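Local coordinates for inosine-uridine preferring nucleoside hydrolase (Gardnerella vaginalis 315-A, PDB 6BA1), which is a calcium-containing member of the inosine-uridine preferring nucleoside hydrolase family, built on a mixed beta sheet with helices around it, at residues A[85-89]-A[229-234]; A[93-98]-A[222-226]; A[208-212]-A[309-314]. All blocks are in the same frame, centred on the assembly; numbering follows the deposited sequence.

How the interactions relate
All three contacts involve helix 218-237 or the helix just before it. Interaction 1 uses residues 229-234 of helix 218-237 and interaction 2 uses residues 222-226, and their centres lie about 11 Å apart; they meet where Phe229 CG comes 3.6 Å from Gly94 CA. Interaction 3, between helix 206-213 and helix 302-319, has its centre about 15 Å from that of interaction 2 and touches it through Leu223, whose CB lies 3.7 Å from Trp212 CE3 and whose CD1 lies 3.6 Å from Ile313 CG2. Calcium, held by Asp12, Asp17, Thr130 and Asp248, is about 6 Å from the His88 side chain, and about 11 and 13 Å from the side chains of Met226 and Phe309, so interaction 1 is nearest the metal.

Interaction 1: A[85-89]-A[229-234]; sequences AFIHG and FYIKAY
The last turn of helix 82-88 lodges against helix 218-237 with Ile87 and Ala233 nearest in register, their CA atoms 5.2 Å apart. Residues 229-234 are regular helix (Ala233 N to Phe229 O 3.0 Å). Such a close approach depends on a small residue: the CB of Ala233 points at the partner and stops 3.7 Å from Ile87 CA. No hydrogen bond crosses the interface, and shape does the work. Phe86, chi1 t, reaches over this low spot and sets its CE2 3.9 Å from Ala233 CB.

A second bump, Phe229, also t, projects from the other helix into the hollow at the helix end, where its CE1 lies 3.3 Å from Phe86 O, 3.3 Å from Ile87 O and 3.7 Å from Gly89 N. Gly89 leaves the helix at phi 86° and psi -178°; a CB there would collide with the preceding carbonyl oxygen and sit 3.7 Å from Phe229 CE1.

Ile87, rotamer m,t, slots its CG2 against the edges of two tyrosine rings, 3.4 Å from Tyr230 CE1 (chi1 t) and 4.3 Å from Tyr234 CE2 (chi1 -96°). His88, chi1 m, starts away from the helix but swings its ring back, bringing NE2 to 3.8 Å from Tyr230 CE1; the planes are 21° apart yet slid so far that the rings barely overlap, centroids 5.7 Å apart. Tyr234 OH is hydrogen-bonded to His247, and Tyr230 OH weakly to Asp16. This helix-to-helix packing places the His88 side chain about 6 Å from the bound calcium ion of the nucleoside hydrolase fold.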
ATOM      1  N   ALA A  85      17.369  19.995  11.086  1.00 30.48           N
ATOM      2  CA  ALA A  85      18.249  20.665  12.052  1.00 31.73           C
ATOM      3  C   ALA A  85      17.597  20.833  13.434  1.00 32.57           C
ATOM      4  O   ALA A  85      18.293  20.845  14.442  1.00 33.21           O
ATOM      5  CB  ALA A  85      18.696  22.017  11.513  1.00 33.20           C
ATOM      6  N   PHE A  86      16.275  20.989  13.474  1.00 32.78           N
ATOM      7  CA  PHE A  86      15.528  21.048  14.744  1.00 33.69           C
ATOM      8  C   PHE A  86      15.470  19.682  15.443  1.00 32.55           C
ATOM      9  O   PHE A  86      15.620  19.601  16.666  1.00 33.35           O
ATOM     10  CB  PHE A  86      14.106  21.586  14.517  1.00 34.39           C
ATOM     11  CG  PHE A  86      13.316  21.769  15.787  1.00 35.71           C
ATOM     12  CD1 PHE A  86      13.426  22.945  16.540  1.00 37.83           C
ATOM     13  CD2 PHE A  86      12.457  20.767  16.237  1.00 35.04           C
ATOM     14  CE1 PHE A  86      12.708  23.103  17.715  1.00 39.27           C
ATOM     15  CE2 PHE A  86      11.732  20.929  17.408  1.00 36.48           C
ATOM     16  CZ  PHE A  86      11.857  22.096  18.151  1.00 38.60           C
ATOM     17  N   ILE A  87      15.238  18.629  14.658  1.00 30.88           N
ATOM     18  CA  ILE A  87      15.092  17.265  15.182  1.00 29.83           C
ATOM     19  C   ILE A  87      16.435  16.691  15.640  1.00 29.44           C
ATOM     20  O   ILE A  87      16.609  16.372  16.822  1.00 29.97           O
ATOM     21  CB  ILE A  87      14.421  16.322  14.145  1.00 28.37           C
ATOM     22  CG1 ILE A  87      12.977  16.782  13.869  1.00 28.94           C
ATOM     23  CG2 ILE A  87      14.441  14.869  14.628  1.00 27.38           C
ATOM     24  CD1 ILE A  87      12.278  16.053  12.737  1.00 27.82           C
ATOM     25  N   HIS A  88      17.371  16.572  14.699  1.00 28.70           N
ATOM     26  CA  HIS A  88      18.678  15.952  14.960  1.00 28.33           C
ATOM     27  C   HIS A  88      19.748  16.941  15.462  1.00 29.70           C
ATOM     28  O   HIS A  88      20.845  16.516  15.826  1.00 29.70           O
ATOM     29  CB  HIS A  88      19.182  15.217  13.711  1.00 27.04           C
ATOM     30  CG  HIS A  88      18.193  14.254  13.130  1.00 25.87           C
ATOM     31  ND1 HIS A  88      17.547  14.475  11.933  1.00 25.50           N
ATOM     32  CD2 HIS A  88      17.713  13.076  13.598  1.00 25.17           C
ATOM     33  CE1 HIS A  88      16.719  13.472  11.689  1.00 24.62           C
ATOM     34  NE2 HIS A  88      16.812  12.603  12.679  1.00 24.41           N
ATOM     35  N   GLY A  89      19.435  18.238  15.488  1.00 31.01           N
ATOM     36  CA  GLY A  89      20.378  19.267  15.949  1.00 32.58           C
ATOM     37  C   GLY A  89      21.311  19.751  14.857  1.00 32.65           C
ATOM     38  O   GLY A  89      21.227  19.310  13.707  1.00 31.49           O
ATOM     39  N   PHE A 229      17.323  14.874  23.373  1.00 34.83           N
ATOM     40  CA  PHE A 229      17.158  16.000  22.429  1.00 34.84           C
ATOM     41  C   PHE A 229      16.162  15.624  21.331  1.00 33.40           C
ATOM     42  O   PHE A 229      15.312  16.427  20.945  1.00 33.92           O
ATOM     43  CB  PHE A 229      18.499  16.405  21.802  1.00 34.47           C
ATOM     44  CG  PHE A 229      18.419  17.643  20.943  1.00 34.86           C
ATOM     45  CD1 PHE A 229      18.010  17.561  19.601  1.00 33.46           C
ATOM     46  CD2 PHE A 229      18.743  18.897  21.458  1.00 36.81           C
ATOM     47  CE1 PHE A 229      17.937  18.691  18.810  1.00 33.97           C
ATOM     48  CE2 PHE A 229      18.673  20.034  20.665  1.00 37.33           C
ATOM     49  CZ  PHE A 229      18.267  19.933  19.341  1.00 35.90           C
ATOM     50  N   TYR A 230      16.304  14.401  20.833  1.00 31.75           N
ATOM     51  CA  TYR A 230      15.445  13.823  19.795  1.00 30.38           C
ATOM     52  C   TYR A 230      13.987  13.682  20.259  1.00 31.04           C
ATOM     53  O   TYR A 230      13.066  13.908  19.471  1.00 30.73           O
ATOM     54  CB  TYR A 230      16.030  12.469  19.386  1.00 28.85           C
ATOM     55  CG  TYR A 230      15.441  11.774  18.174  1.00 27.41           C
ATOM     56  CD1 TYR A 230      15.425  12.378  16.917  1.00 26.85           C
ATOM     57  CD2 TYR A 230      14.978  10.461  18.273  1.00 26.73           C
ATOM     58  CE1 TYR A 230      14.923  11.709  15.805  1.00 25.69           C
ATOM     59  CE2 TYR A 230      14.484   9.776  17.168  1.00 25.58           C
ATOM     60  CZ  TYR A 230      14.451  10.401  15.943  1.00 25.07           C
ATOM     61  OH  TYR A 230      13.934   9.719  14.862  1.00 24.13           O
ATOM     62  N   ILE A 231      13.781  13.322  21.530  1.00 32.13           N
ATOM     63  CA  ILE A 231      12.426  13.223  22.100  1.00 33.16           C
ATOM     64  C   ILE A 231      11.795  14.606  22.314  1.00 34.83           C
ATOM     65  O   ILE A 231      10.620  14.804  21.994  1.00 35.17           O
ATOM     66  CB  ILE A 231      12.398  12.383  23.407  1.00 34.05           C
ATOM     67  CG1 ILE A 231      12.739  10.905  23.094  1.00 32.49           C
ATOM     68  CG2 ILE A 231      11.022  12.428  24.068  1.00 35.54           C
ATOM     69  CD1 ILE A 231      13.283  10.145  24.286  1.00 33.24           C
ATOM     70  N   LYS A 232      12.559  15.555  22.855  1.00 36.03           N
ATOM     71  CA  LYS A 232      12.082  16.946  23.074  1.00 37.87           C
ATOM     72  C   LYS A 232      11.758  17.686  21.775  1.00 37.22           C
ATOM     73  O   LYS A 232      10.920  18.591  21.765  1.00 38.57           O
ATOM     74  CB  LYS A 232      13.066  17.770  23.918  1.00 39.44           C
ATOM     75  CG  LYS A 232      12.998  17.442  25.401  1.00 41.10           C
ATOM     76  CD  LYS A 232      13.837  18.375  26.232  1.00 43.02           C
ATOM     77  CE  LYS A 232      13.980  17.852  27.661  1.00 44.51           C
ATOM     78  NZ  LYS A 232      14.523  18.894  28.568  1.00 46.98           N
ATOM     79  N   ALA A 233      12.438  17.312  20.696  1.00 35.35           N
ATOM     80  CA  ALA A 233      12.066  17.753  19.355  1.00 34.56           C
ATOM     81  C   ALA A 233      10.743  17.109  18.931  1.00 34.02           C
ATOM     82  O   ALA A 233       9.854  17.802  18.431  1.00 34.66           O
ATOM     83  CB  ALA A 233      13.164  17.421  18.361  1.00 32.91           C
ATOM     84  N   TYR A 234      10.618  15.793  19.139  1.00 33.00           N
ATOM     85  CA  TYR A 234       9.363  15.070  18.873  1.00 32.71           C
ATOM     86  C   TYR A 234       8.185  15.564  19.736  1.00 34.70           C
ATOM     87  O   TYR A 234       7.041  15.517  19.289  1.00 34.92           O
ATOM     88  CB  TYR A 234       9.527  13.547  19.031  1.00 31.51           C
ATOM     89  CG  TYR A 234       9.799  12.797  17.734  1.00 29.62           C
ATOM     90  CD1 TYR A 234       8.911  11.831  17.266  1.00 29.01           C
ATOM     91  CD2 TYR A 234      10.953  13.042  16.979  1.00 28.64           C
ATOM     92  CE1 TYR A 234       9.174  11.111  16.094  1.00 27.49           C
ATOM     93  CE2 TYR A 234      11.235  12.328  15.828  1.00 27.15           C
ATOM     94  CZ  TYR A 234      10.345  11.388  15.367  1.00 26.58           C
ATOM     95  OH  TYR A 234      10.558  10.628  14.229  1.00 25.31           O
TER

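Interaction 2: A[93-98]-A[222-226]; sequences IGDVEI and FLADM
This is an apolar loop-on-helix contact, in which residues 93-98, from the long connection between helices 82-88 and 110-121, lie over the first half of helix 218-237. No hydrogen bond joins the two. The nearest CA atoms are those of Gly94 and Met226, 4.7 Å apart; Gly94 has phi 72° and psi -129°, and a CB there would point at the helix, 3.3 Å from Met226 O. Beyond it the chain runs extended from Val96 to Ile98, so Val96 and Ile98 face the helix while Glu97 turns away. Phe222, chi1 t, is hemmed in by three side chains: Ile93 CG2 (3.4 Å from Phe222 CZ) and Val96 CG1 (3.6 Å from Phe222 CD1) meet its ring edge, and Ile98 CD1 sits over one face, 4.3 Å from the centroid, as a CH-pi contact. Ile93 CG2 also lies 3.3 Å from Met226 CE, and Val96 CG2 3.6 Å from Met226 N. Around this, Ile93 and Ile98 rest on helix 44-57, Met226 on helix 15-25, and Asp225 forms a salt bridge with Arg213 of helix 206-213.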
ATOM      1  N   ILE A  93      23.544  15.158  16.222  1.00 29.43           N
ATOM      2  CA  ILE A  93      23.775  14.185  17.297  1.00 29.36           C
ATOM      3  C   ILE A  93      23.107  14.689  18.596  1.00 30.53           C
ATOM      4  O   ILE A  93      23.683  14.607  19.687  1.00 31.52           O
ATOM      5  CB  ILE A  93      25.296  13.989  17.577  1.00 29.99           C
ATOM      6  CG1 ILE A  93      26.167  14.121  16.328  1.00 29.72           C
ATOM      7  CG2 ILE A  93      25.568  12.637  18.214  1.00 29.47           C
ATOM      8  CD1 ILE A  93      27.656  14.121  16.644  1.00 30.72           C
ATOM      9  N   GLY A  94      21.890  15.208  18.480  1.00 30.59           N
ATOM     10  CA  GLY A  94      21.343  16.083  19.523  1.00 32.17           C
ATOM     11  C   GLY A  94      22.112  17.386  19.415  1.00 33.56           C
ATOM     12  O   GLY A  94      22.219  17.945  18.331  1.00 33.27           O
ATOM     13  N   ASP A  95      22.649  17.876  20.517  1.00 35.22           N
ATOM     14  CA  ASP A  95      23.739  18.851  20.444  1.00 36.57           C
ATOM     15  C   ASP A  95      24.788  18.416  21.450  1.00 37.40           C
ATOM     16  O   ASP A  95      25.377  19.231  22.162  1.00 39.31           O
ATOM     17  CB  ASP A  95      23.224  20.283  20.682  1.00 38.36           C
ATOM     18  CG  ASP A  95      22.627  20.908  19.423  1.00 37.80           C
ATOM     19  OD1 ASP A  95      23.268  20.840  18.349  1.00 36.99           O
ATOM     20  OD2 ASP A  95      21.526  21.482  19.516  1.00 38.37           O
ATOM     21  N   VAL A  96      25.033  17.106  21.463  1.00 36.06           N
ATOM     22  CA  VAL A  96      25.852  16.481  22.484  1.00 36.75           C
ATOM     23  C   VAL A  96      27.314  16.614  22.074  1.00 37.16           C
ATOM     24  O   VAL A  96      27.698  16.216  20.971  1.00 35.91           O
ATOM     25  CB  VAL A  96      25.471  15.001  22.706  1.00 35.36           C
ATOM     26  CG1 VAL A  96      26.308  14.392  23.827  1.00 36.33           C
ATOM     27  CG2 VAL A  96      23.991  14.882  23.036  1.00 35.09           C
ATOM     28  N   GLU A  97      28.111  17.179  22.981  1.00 39.10           N
ATOM     29  CA  GLU A  97      29.529  17.421  22.743  1.00 39.97           C
ATOM     30  C   GLU A  97      30.281  16.111  22.944  1.00 39.26           C
ATOM     31  O   GLU A  97      30.137  15.453  23.976  1.00 39.57           O
ATOM     32  CB  GLU A  97      30.078  18.495  23.690  1.00 42.54           C
ATOM     33  CG  GLU A  97      29.342  19.832  23.663  1.00 43.67           C
ATOM     34  CD  GLU A  97      29.526  20.595  22.363  1.00 43.40           C
ATOM     35  OE1 GLU A  97      30.204  21.644  22.395  1.00 45.28           O
ATOM     36  OE2 GLU A  97      28.987  20.159  21.314  1.00 41.47           O
ATOM     37  N   ILE A  98      31.079  15.749  21.946  1.00 38.50           N
ATOM     38  CA  ILE A  98      31.775  14.472  21.914  1.00 37.77           C
ATOM     39  C   ILE A  98      33.107  14.685  21.180  1.00 38.42           C
ATOM     40  O   ILE A  98      33.133  15.353  20.136  1.00 38.24           O
ATOM     41  CB  ILE A  98      30.896  13.378  21.241  1.00 35.55           C
ATOM     42  CG1 ILE A  98      31.573  12.002  21.299  1.00 35.00           C
ATOM     43  CG2 ILE A  98      30.530  13.754  19.803  1.00 34.44           C
ATOM     44  CD1 ILE A  98      30.758  10.894  20.651  1.00 33.06           C
ATOM     45  N   PHE A 222      26.030   9.491  26.837  1.00 35.93           N
ATOM     46  CA  PHE A 222      25.941  10.058  25.484  1.00 34.62           C
ATOM     47  C   PHE A 222      24.612   9.726  24.796  1.00 33.17           C
ATOM     48  O   PHE A 222      23.883  10.630  24.375  1.00 33.08           O
ATOM     49  CB  PHE A 222      27.112   9.583  24.612  1.00 33.81           C
ATOM     50  CG  PHE A 222      26.911   9.819  23.134  1.00 32.31           C
ATOM     51  CD1 PHE A 222      26.982  11.103  22.606  1.00 32.69           C
ATOM     52  CD2 PHE A 222      26.644   8.753  22.273  1.00 30.72           C
ATOM     53  CE1 PHE A 222      26.781  11.324  21.249  1.00 31.48           C
ATOM     54  CE2 PHE A 222      26.443   8.973  20.921  1.00 29.55           C
ATOM     55  CZ  PHE A 222      26.505  10.256  20.405  1.00 29.91           C
ATOM     56  N   LEU A 223      24.314   8.431  24.684  1.00 32.18           N
ATOM     57  CA  LEU A 223      23.094   7.965  24.015  1.00 30.89           C
ATOM     58  C   LEU A 223      21.825   8.495  24.679  1.00 31.70           C
ATOM     59  O   LEU A 223      20.842   8.782  23.988  1.00 30.97           O
ATOM     60  CB  LEU A 223      23.050   6.428  23.953  1.00 30.09           C
ATOM     61  CG  LEU A 223      24.099   5.729  23.080  1.00 29.17           C
ATOM     62  CD1 LEU A 223      24.019   4.229  23.269  1.00 28.85           C
ATOM     63  CD2 LEU A 223      23.926   6.091  21.605  1.00 27.86           C
ATOM     64  N   ALA A 224      21.855   8.627  26.007  1.00 33.37           N
ATOM     65  CA  ALA A 224      20.737   9.203  26.766  1.00 34.60           C
ATOM     66  C   ALA A 224      20.552  10.686  26.452  1.00 35.15           C
ATOM     67  O   ALA A 224      19.460  11.101  26.060  1.00 34.93           O
ATOM     68  CB  ALA A 224      20.946   8.995  28.262  1.00 36.53           C
ATOM     69  N   ASP A 225      21.621  11.472  26.620  1.00 36.02           N
ATOM     70  CA  ASP A 225      21.619  12.913  26.281  1.00 36.72           C
ATOM     71  C   ASP A 225      21.160  13.164  24.841  1.00 35.07           C
ATOM     72  O   ASP A 225      20.400  14.095  24.576  1.00 35.49           O
ATOM     73  CB  ASP A 225      23.026  13.529  26.466  1.00 37.71           C
ATOM     74  CG  ASP A 225      23.424  13.728  27.926  1.00 39.95           C
ATOM     75  OD1 ASP A 225      22.542  13.855  28.801  1.00 41.18           O
ATOM     76  OD2 ASP A 225      24.650  13.774  28.187  1.00 40.65           O
ATOM     77  N   MET A 226      21.632  12.318  23.929  1.00 33.36           N
ATOM     78  CA  MET A 226      21.361  12.451  22.504  1.00 31.87           C
ATOM     79  C   MET A 226      19.892  12.238  22.162  1.00 31.20           C
ATOM     80  O   MET A 226      19.263  13.101  21.549  1.00 31.22           O
ATOM     81  CB  MET A 226      22.200  11.434  21.744  1.00 30.48           C
ATOM     82  CG  MET A 226      22.100  11.538  20.235  1.00 29.14           C
ATOM     83  SD  MET A 226      22.309   9.933  19.477  1.00 27.50           S
ATOM     84  CE  MET A 226      23.150  10.460  17.998  1.00 26.93           C
TER

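Interaction 3: A[208-212]-A[309-314]; sequences ETKQW and FMTRIS
A knob-into-hole contact centred on Trp212 joins helix 206-213 to the C-terminal helix 302-319. The two segments run nearly parallel, at 21° (signed crossing angle -21°) and 11.1 Å between axes, a wide spacing bridged by large side chains. The nearest CA pairs are Glu208-Met310, 7.8 Å, and Trp212-Ser314, 6.3 Å. Trp212, chi1 m and chi2 -22°, drops its indole among Phe309, Met310, Ile313 and Ser314: its CZ2 lies 3.7 Å from Phe309 CE1 and 3.5 Å from Ile313 CG2. Met310, m at all three chi angles, curls into the gap and makes an oblique Met-aromatic contact, SD 4.7 Å from the centroid of the five-membered ring of Trp212. Here helices that flank the central mixed sheet of the nucleoside hydrolase fold pack on one another, with Trp212 also resting on Leu223 and Thr227 of helix 218-237 and on Leu19 of helix 15-25. Met310 CE ends 3.2 Å from Glu208 O and 3.5 Å from Gln211 OE1. Trp212 NE1 gives a weak hydrogen bond to Ser314 OG (3.2 Å), which itself donates to Met310 O at 2.8 Å.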
ATOM      1  N   GLU A 208      13.054   4.675  28.999  1.00 37.23           N
ATOM      2  CA  GLU A 208      14.117   3.867  28.393  1.00 35.63           C
ATOM      3  C   GLU A 208      15.500   4.544  28.444  1.00 35.43           C
ATOM      4  O   GLU A 208      16.508   3.869  28.651  1.00 35.25           O
ATOM      5  CB  GLU A 208      13.761   3.505  26.929  1.00 33.60           C
ATOM      6  CG  GLU A 208      12.648   2.465  26.772  1.00 33.65           C
ATOM      7  CD  GLU A 208      11.254   2.971  27.131  1.00 34.94           C
ATOM      8  OE1 GLU A 208      10.922   4.140  26.829  1.00 34.98           O
ATOM      9  OE2 GLU A 208      10.476   2.191  27.719  1.00 36.08           O
ATOM     10  N   THR A 209      15.554   5.861  28.255  1.00 35.62           N
ATOM     11  CA  THR A 209      16.837   6.593  28.247  1.00 35.60           C
ATOM     12  C   THR A 209      17.414   6.777  29.659  1.00 37.66           C
ATOM     13  O   THR A 209      18.636   6.864  29.824  1.00 37.76           O
ATOM     14  CB  THR A 209      16.738   7.965  27.545  1.00 35.29           C
ATOM     15  OG1 THR A 209      15.911   8.851  28.305  1.00 37.09           O
ATOM     16  CG2 THR A 209      16.167   7.817  26.131  1.00 33.41           C
ATOM     17  N   LYS A 210      16.539   6.839  30.670  1.00 39.49           N
ATOM     18  CA  LYS A 210      16.958   6.846  32.078  1.00 41.72           C
ATOM     19  C   LYS A 210      17.691   5.559  32.479  1.00 41.63           C
ATOM     20  O   LYS A 210      18.523   5.592  33.387  1.00 43.06           O
ATOM     21  CB  LYS A 210      15.768   7.071  33.015  1.00 43.83           C
ATOM     22  N   GLN A 211      17.385   4.440  31.813  1.00 40.14           N
ATOM     23  CA  GLN A 211      18.101   3.168  32.026  1.00 39.94           C
ATOM     24  C   GLN A 211      19.550   3.225  31.541  1.00 38.95           C
ATOM     25  O   GLN A 211      20.437   2.626  32.160  1.00 39.72           O
ATOM     26  CB  GLN A 211      17.394   2.000  31.328  1.00 38.67           C
ATOM     27  CG  GLN A 211      16.003   1.682  31.863  1.00 39.87           C
ATOM     28  CD  GLN A 211      15.282   0.637  31.035  1.00 38.61           C
ATOM     29  OE1 GLN A 211      15.901  -0.280  30.490  1.00 37.48           O
ATOM     30  NE2 GLN A 211      13.970   0.770  30.930  1.00 38.98           N
ATOM     31  N   TRP A 212      19.779   3.924  30.427  1.00 37.39           N
ATOM     32  CA  TRP A 212      21.137   4.139  29.914  1.00 36.64           C
ATOM     33  C   TRP A 212      21.982   5.045  30.818  1.00 38.37           C
ATOM     34  O   TRP A 212      23.193   4.834  30.948  1.00 38.60           O
ATOM     35  CB  TRP A 212      21.101   4.709  28.490  1.00 34.79           C
ATOM     36  CG  TRP A 212      20.579   3.757  27.437  1.00 33.05           C
ATOM     37  CD1 TRP A 212      20.536   2.389  27.497  1.00 32.80           C
ATOM     38  CD2 TRP A 212      20.061   4.114  26.152  1.00 31.51           C
ATOM     39  NE1 TRP A 212      19.993   1.883  26.346  1.00 31.26           N
ATOM     40  CE2 TRP A 212      19.702   2.918  25.499  1.00 30.42           C
ATOM     41  CE3 TRP A 212      19.849   5.337  25.495  1.00 31.10           C
ATOM     42  CZ2 TRP A 212      19.149   2.906  24.207  1.00 28.95           C
ATOM     43  CZ3 TRP A 212      19.305   5.319  24.206  1.00 29.60           C
ATOM     44  CH2 TRP A 212      18.955   4.112  23.586  1.00 28.56           C
ATOM     45  N   PHE A 309      16.283  -4.347  21.242  1.00 26.69           N
ATOM     46  CA  PHE A 309      16.925  -3.025  21.152  1.00 26.17           C
ATOM     47  C   PHE A 309      17.635  -2.625  22.442  1.00 27.18           C
ATOM     48  O   PHE A 309      18.817  -2.283  22.418  1.00 27.00           O
ATOM     49  CB  PHE A 309      15.850  -1.990  20.784  1.00 25.86           C
ATOM     50  CG  PHE A 309      16.334  -0.574  20.686  1.00 25.54           C
ATOM     51  CD1 PHE A 309      16.289   0.270  21.792  1.00 26.53           C
ATOM     52  CD2 PHE A 309      16.762  -0.058  19.471  1.00 24.44           C
ATOM     53  CE1 PHE A 309      16.705   1.588  21.701  1.00 26.43           C
ATOM     54  CE2 PHE A 309      17.183   1.261  19.368  1.00 24.32           C
ATOM     55  CZ  PHE A 309      17.150   2.088  20.485  1.00 25.31           C
ATOM     56  N   MET A 310      16.916  -2.669  23.561  1.00 28.41           N
ATOM     57  CA  MET A 310      17.477  -2.260  24.852  1.00 29.65           C
ATOM     58  C   MET A 310      18.531  -3.234  25.380  1.00 30.26           C
ATOM     59  O   MET A 310      19.538  -2.800  25.931  1.00 30.75           O
ATOM     60  CB  MET A 310      16.369  -2.061  25.891  1.00 31.06           C
ATOM     61  CG  MET A 310      15.422  -0.909  25.580  1.00 30.85           C
ATOM     62  SD  MET A 310      16.196   0.717  25.535  1.00 30.61           S
ATOM     63  CE  MET A 310      16.470   1.010  27.272  1.00 32.78           C
ATOM     64  N   THR A 311      18.303  -4.538  25.205  1.00 30.37           N
ATOM     65  CA  THR A 311      19.273  -5.572  25.602  1.00 31.02           C
ATOM     66  C   THR A 311      20.618  -5.380  24.894  1.00 30.16           C
ATOM     67  O   THR A 311      21.669  -5.381  25.538  1.00 30.90           O
ATOM     68  CB  THR A 311      18.741  -6.997  25.315  1.00 31.27           C
ATOM     69  OG1 THR A 311      17.524  -7.205  26.036  1.00 32.34           O
ATOM     70  CG2 THR A 311      19.749  -8.075  25.726  1.00 32.12           C
ATOM     71  N   ARG A 312      20.572  -5.206  23.575  1.00 28.76           N
ATOM     72  CA  ARG A 312      21.784  -5.036  22.772  1.00 28.05           C
ATOM     73  C   ARG A 312      22.533  -3.741  23.076  1.00 28.09           C
ATOM     74  O   ARG A 312      23.753  -3.759  23.249  1.00 28.50           O
ATOM     75  CB  ARG A 312      21.452  -5.099  21.280  1.00 26.75           C
ATOM     76  CG  ARG A 312      21.157  -6.503  20.777  1.00 26.84           C
ATOM     77  CD  ARG A 312      20.294  -6.490  19.520  1.00 25.85           C
ATOM     78  NE  ARG A 312      20.596  -7.593  18.608  1.00 25.80           N
ATOM     79  CZ  ARG A 312      20.300  -8.878  18.818  1.00 26.60           C
ATOM     80  NH1 ARG A 312      19.692  -9.283  19.929  1.00 27.54           N
ATOM     81  NH2 ARG A 312      20.638  -9.778  17.906  1.00 26.65           N
ATOM     82  N   ILE A 313      21.801  -2.631  23.143  1.00 27.85           N
ATOM     83  CA  ILE A 313      22.404  -1.301  23.311  1.00 27.95           C
ATOM     84  C   ILE A 313      22.863  -1.053  24.752  1.00 29.47           C
ATOM     85  O   ILE A 313      23.944  -0.492  24.960  1.00 29.90           O
ATOM     86  CB  ILE A 313      21.470  -0.184  22.797  1.00 27.29           C
ATOM     87  CG1 ILE A 313      21.341  -0.295  21.275  1.00 25.90           C
ATOM     88  CG2 ILE A 313      21.992   1.202  23.173  1.00 27.78           C
ATOM     89  CD1 ILE A 313      20.248   0.552  20.658  1.00 25.28           C
ATOM     90  N   SER A 314      22.061  -1.465  25.737  1.00 30.47           N
ATOM     91  CA  SER A 314      22.479  -1.373  27.150  1.00 32.18           C
ATOM     92  C   SER A 314      23.693  -2.266  27.452  1.00 32.78           C
ATOM     93  O   SER A 314      24.533  -1.909  28.284  1.00 33.97           O
ATOM     94  CB  SER A 314      21.326  -1.701  28.104  1.00 33.31           C
ATOM     95  OG  SER A 314      20.189  -0.897  27.838  1.00 32.94           O
TER